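Local coordinates for GCN5-related N-acetyltransferase (Kribbella flavida, PDB 4IUS), which probably transfers an acyl group, most likely acetyl, to an as yet unidentified acceptor, at residues Q155-R167 / V173-V185. The protein carries 1 engineered substitution. Numbering follows the deposited sequence.
Sequences QPEPADGGAVLIR and VATAAWTAIADGV. With SO4 (sulfate ion), chain D.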
# COMPACT_ATOMS: atom_id res chain seq x y z
N GLN A 155 -0.05 -14.19 11.05
CA GLN A 155 0.86 -14.20 12.16
C GLN A 155 0.17 -13.39 13.26
O GLN A 155 -0.66 -12.47 12.96
CB GLN A 155 2.24 -13.66 11.71
CG GLN A 155 2.18 -12.24 11.18
CD GLN A 155 2.02 -11.18 12.27
OE1 GLN A 155 2.57 -11.34 13.38
NE2 GLN A 155 1.27 -10.11 11.98
N PRO A 156 0.52 -13.67 14.51
CA PRO A 156 -0.32 -13.20 15.61
C PRO A 156 -0.03 -11.80 16.18
O PRO A 156 -0.79 -11.33 17.03
CB PRO A 156 -0.02 -14.26 16.70
CG PRO A 156 1.36 -14.70 16.42
CD PRO A 156 1.40 -14.78 14.93
N GLU A 157 1.03 -11.15 15.73
CA GLU A 157 1.45 -9.87 16.33
C GLU A 157 0.91 -8.68 15.55
O GLU A 157 1.33 -8.43 14.42
CB GLU A 157 2.97 -9.80 16.43
CG GLU A 157 3.51 -8.45 16.92
CD GLU A 157 2.82 -7.91 18.19
OE1 GLU A 157 2.36 -6.75 18.20
OE2 GLU A 157 2.75 -8.68 19.19
N PRO A 158 0.02 -7.89 16.18
CA PRO A 158 -0.59 -6.82 15.41
C PRO A 158 0.35 -5.72 14.94
O PRO A 158 0.12 -5.09 13.91
CB PRO A 158 -1.66 -6.23 16.37
CG PRO A 158 -1.27 -6.67 17.72
CD PRO A 158 -0.59 -7.99 17.52
N ALA A 159 1.43 -5.49 15.66
CA ALA A 159 2.44 -4.54 15.21
C ALA A 159 3.07 -4.97 13.87
O ALA A 159 3.65 -4.13 13.19
CB ALA A 159 3.53 -4.33 16.27
N ASP A 160 3.00 -6.25 13.54
CA ASP A 160 3.56 -6.81 12.31
C ASP A 160 2.53 -6.97 11.19
O ASP A 160 2.80 -7.57 10.15
CB ASP A 160 4.32 -8.11 12.59
CG ASP A 160 5.55 -7.90 13.46
OD1 ASP A 160 5.97 -6.71 13.62
OD2 ASP A 160 6.11 -8.91 13.99
N GLY A 161 1.36 -6.38 11.41
CA GLY A 161 0.30 -6.38 10.44
C GLY A 161 -0.89 -7.18 10.94
O GLY A 161 -0.80 -7.97 11.88
N GLY A 162 -2.00 -7.07 10.25
CA GLY A 162 -3.16 -7.84 10.57
C GLY A 162 -4.29 -7.60 9.59
O GLY A 162 -4.14 -6.87 8.63
N ALA A 163 -5.42 -8.23 9.86
CA ALA A 163 -6.58 -8.07 9.03
C ALA A 163 -7.83 -8.21 9.87
O ALA A 163 -7.77 -8.70 10.99
CB ALA A 163 -6.58 -9.03 7.84
N VAL A 164 -8.97 -7.84 9.28
CA VAL A 164 -10.27 -7.93 9.94
C VAL A 164 -11.28 -8.55 8.97
O VAL A 164 -11.13 -8.43 7.76
CB VAL A 164 -10.77 -6.54 10.45
CG1 VAL A 164 -9.71 -5.88 11.32
CG2 VAL A 164 -11.25 -5.65 9.31
N LEU A 165 -12.28 -9.18 9.54
CA LEU A 165 -13.45 -9.62 8.80
C LEU A 165 -14.68 -8.96 9.37
O LEU A 165 -14.90 -8.94 10.59
CB LEU A 165 -13.59 -11.16 8.92
CG LEU A 165 -12.49 -11.95 8.19
CD1 LEU A 165 -12.59 -13.44 8.52
CD2 LEU A 165 -12.51 -11.74 6.67
N ILE A 166 -15.50 -8.45 8.47
CA ILE A 166 -16.84 -7.97 8.76
C ILE A 166 -17.78 -9.11 8.40
O ILE A 166 -17.69 -9.67 7.29
CB ILE A 166 -17.19 -6.71 7.95
CG1 ILE A 166 -16.22 -5.59 8.19
CG2 ILE A 166 -18.64 -6.29 8.15
CD1 ILE A 166 -16.19 -5.12 9.60
N ARG A 167 -18.66 -9.49 9.33
CA ARG A 167 -19.55 -10.62 9.14
C ARG A 167 -20.99 -10.16 9.13
O ARG A 167 -21.36 -9.24 9.86
CB ARG A 167 -19.34 -11.61 10.25
CG ARG A 167 -17.87 -11.98 10.47
CD ARG A 167 -17.31 -11.47 11.79
NE ARG A 167 -18.13 -12.07 12.84
CZ ARG A 167 -18.04 -13.33 13.23
NH1 ARG A 167 -18.95 -13.86 14.07
NH2 ARG A 167 -17.03 -14.08 12.80
N VAL A 173 -18.13 -11.32 5.04
CA VAL A 173 -18.57 -10.68 3.80
C VAL A 173 -17.71 -9.50 3.33
O VAL A 173 -17.86 -9.05 2.20
CB VAL A 173 -20.05 -10.26 3.82
CG1 VAL A 173 -20.97 -11.46 4.01
CG2 VAL A 173 -20.31 -9.21 4.90
N ALA A 174 -16.83 -9.01 4.21
CA ALA A 174 -15.96 -7.87 3.84
C ALA A 174 -14.71 -7.96 4.68
O ALA A 174 -14.69 -8.62 5.72
CB ALA A 174 -16.63 -6.52 4.01
N THR A 175 -13.67 -7.29 4.20
CA THR A 175 -12.38 -7.39 4.84
C THR A 175 -11.53 -6.14 4.58
O THR A 175 -11.79 -5.40 3.63
CB THR A 175 -11.62 -8.65 4.30
OG1 THR A 175 -10.43 -8.87 5.09
CG2 THR A 175 -11.21 -8.57 2.86
N ALA A 176 -10.52 -5.94 5.40
CA ALA A 176 -9.46 -4.94 5.22
C ALA A 176 -8.27 -5.37 6.07
O ALA A 176 -8.43 -6.15 6.99
CB ALA A 176 -9.94 -3.53 5.64
N ALA A 177 -7.10 -4.88 5.72
CA ALA A 177 -5.87 -5.28 6.38
C ALA A 177 -5.00 -4.06 6.64
O ALA A 177 -5.19 -3.00 5.99
CB ALA A 177 -5.12 -6.25 5.46
N TRP A 178 -4.06 -4.21 7.56
CA TRP A 178 -3.05 -3.19 7.79
C TRP A 178 -1.67 -3.82 7.71
O TRP A 178 -1.46 -4.96 8.10
CB TRP A 178 -3.27 -2.47 9.14
CG TRP A 178 -3.00 -3.26 10.40
CD1 TRP A 178 -1.84 -3.28 11.14
CD2 TRP A 178 -3.96 -4.07 11.15
NE1 TRP A 178 -1.99 -4.07 12.23
CE2 TRP A 178 -3.26 -4.58 12.28
CE3 TRP A 178 -5.28 -4.47 10.94
CZ2 TRP A 178 -3.86 -5.42 13.19
CZ3 TRP A 178 -5.88 -5.31 11.88
CH2 TRP A 178 -5.18 -5.79 12.97
N THR A 179 -0.71 -3.06 7.21
CA THR A 179 0.64 -3.50 7.11
C THR A 179 1.39 -3.37 8.43
O THR A 179 0.99 -2.63 9.31
CB THR A 179 1.43 -2.74 6.02
OG1 THR A 179 1.52 -1.37 6.43
CG2 THR A 179 0.76 -2.85 4.68
N ALA A 180 2.50 -4.11 8.54
CA ALA A 180 3.40 -3.96 9.66
C ALA A 180 3.74 -2.48 9.84
O ALA A 180 4.07 -1.76 8.89
CB ALA A 180 4.66 -4.76 9.42
N ILE A 181 3.76 -2.03 11.09
CA ILE A 181 4.03 -0.64 11.41
C ILE A 181 5.52 -0.37 11.16
O ILE A 181 6.37 -1.21 11.45
CB ILE A 181 3.61 -0.31 12.85
CG1 ILE A 181 2.09 -0.13 12.99
CG2 ILE A 181 4.35 0.93 13.38
CD1 ILE A 181 1.15 -1.24 12.60
N ALA A 182 5.80 0.82 10.66
CA ALA A 182 7.16 1.35 10.50
C ALA A 182 7.10 2.82 10.90
O ALA A 182 6.35 3.58 10.33
CB ALA A 182 7.63 1.17 9.06
N ASP A 183 7.90 3.24 11.89
CA ASP A 183 7.86 4.64 12.35
C ASP A 183 6.44 5.12 12.66
O ASP A 183 6.06 6.25 12.34
CB ASP A 183 8.49 5.63 11.30
CG ASP A 183 8.46 7.10 11.76
OD1 ASP A 183 8.86 7.39 12.92
OD2 ASP A 183 8.06 8.02 10.96
N GLY A 184 5.65 4.25 13.26
CA GLY A 184 4.27 4.60 13.62
C GLY A 184 3.28 4.60 12.46
O GLY A 184 2.10 4.89 12.67
N VAL A 185 3.73 4.30 11.26
CA VAL A 185 2.92 4.38 10.07
C VAL A 185 2.50 2.97 9.65
O VAL A 185 3.30 2.04 9.66
CB VAL A 185 3.68 5.06 8.90
CG1 VAL A 185 2.74 5.21 7.72
CG2 VAL A 185 4.25 6.40 9.33
S SO4 D . 10.54 2.63 14.43
O1 SO4 D . 9.60 3.55 15.11
O2 SO4 D . 9.89 1.89 13.33
O3 SO4 D . 11.70 3.37 13.88
O4 SO4 D . 11.05 1.71 15.46
O HOH W 1 6.39 -3.55 12.87
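The indole of W178 lies flat over the backbone of G161 and G162, with G162 CA 3.6 Å from the centroid of its six-membered ring in a CH-pi contact, while P158 O and V164 CG1 meet its edge. This packing belongs to an antiparallel beta hairpin, strands 161-168 and 171-179, within the mixed sheet of the GNAT fold. Glycine suits position 162 because a CB there would clash with W178 CZ2. With CG set between its own backbone N and carbonyl carbon (chi1 69°), W178 swings across the neighbouring strand, and NE1 donates almost within the ring plane to P158 O at 2.9 Å; G161 N donates to the same oxygen. Were W178 an alanine, G161 and G162 would probably lose the ring packed over them and P158 O its indole donor. A163 and A177, a non-hydrogen-bonded pair, have small side chains that suit the close approach, CB to CB 3.9 Å, while V164, I166 and A176 turn toward helix 202-216. T175 turns OG1 anti to its backbone N (chi1 -171°), and this hydroxyl donates to V164 O at 2.8 Å; the A176 N bond to that oxygen is weak. At the classic bulge, I166 O accepts from both V173 N, at 2.8 Å, and A174 N, at 3.3 Å.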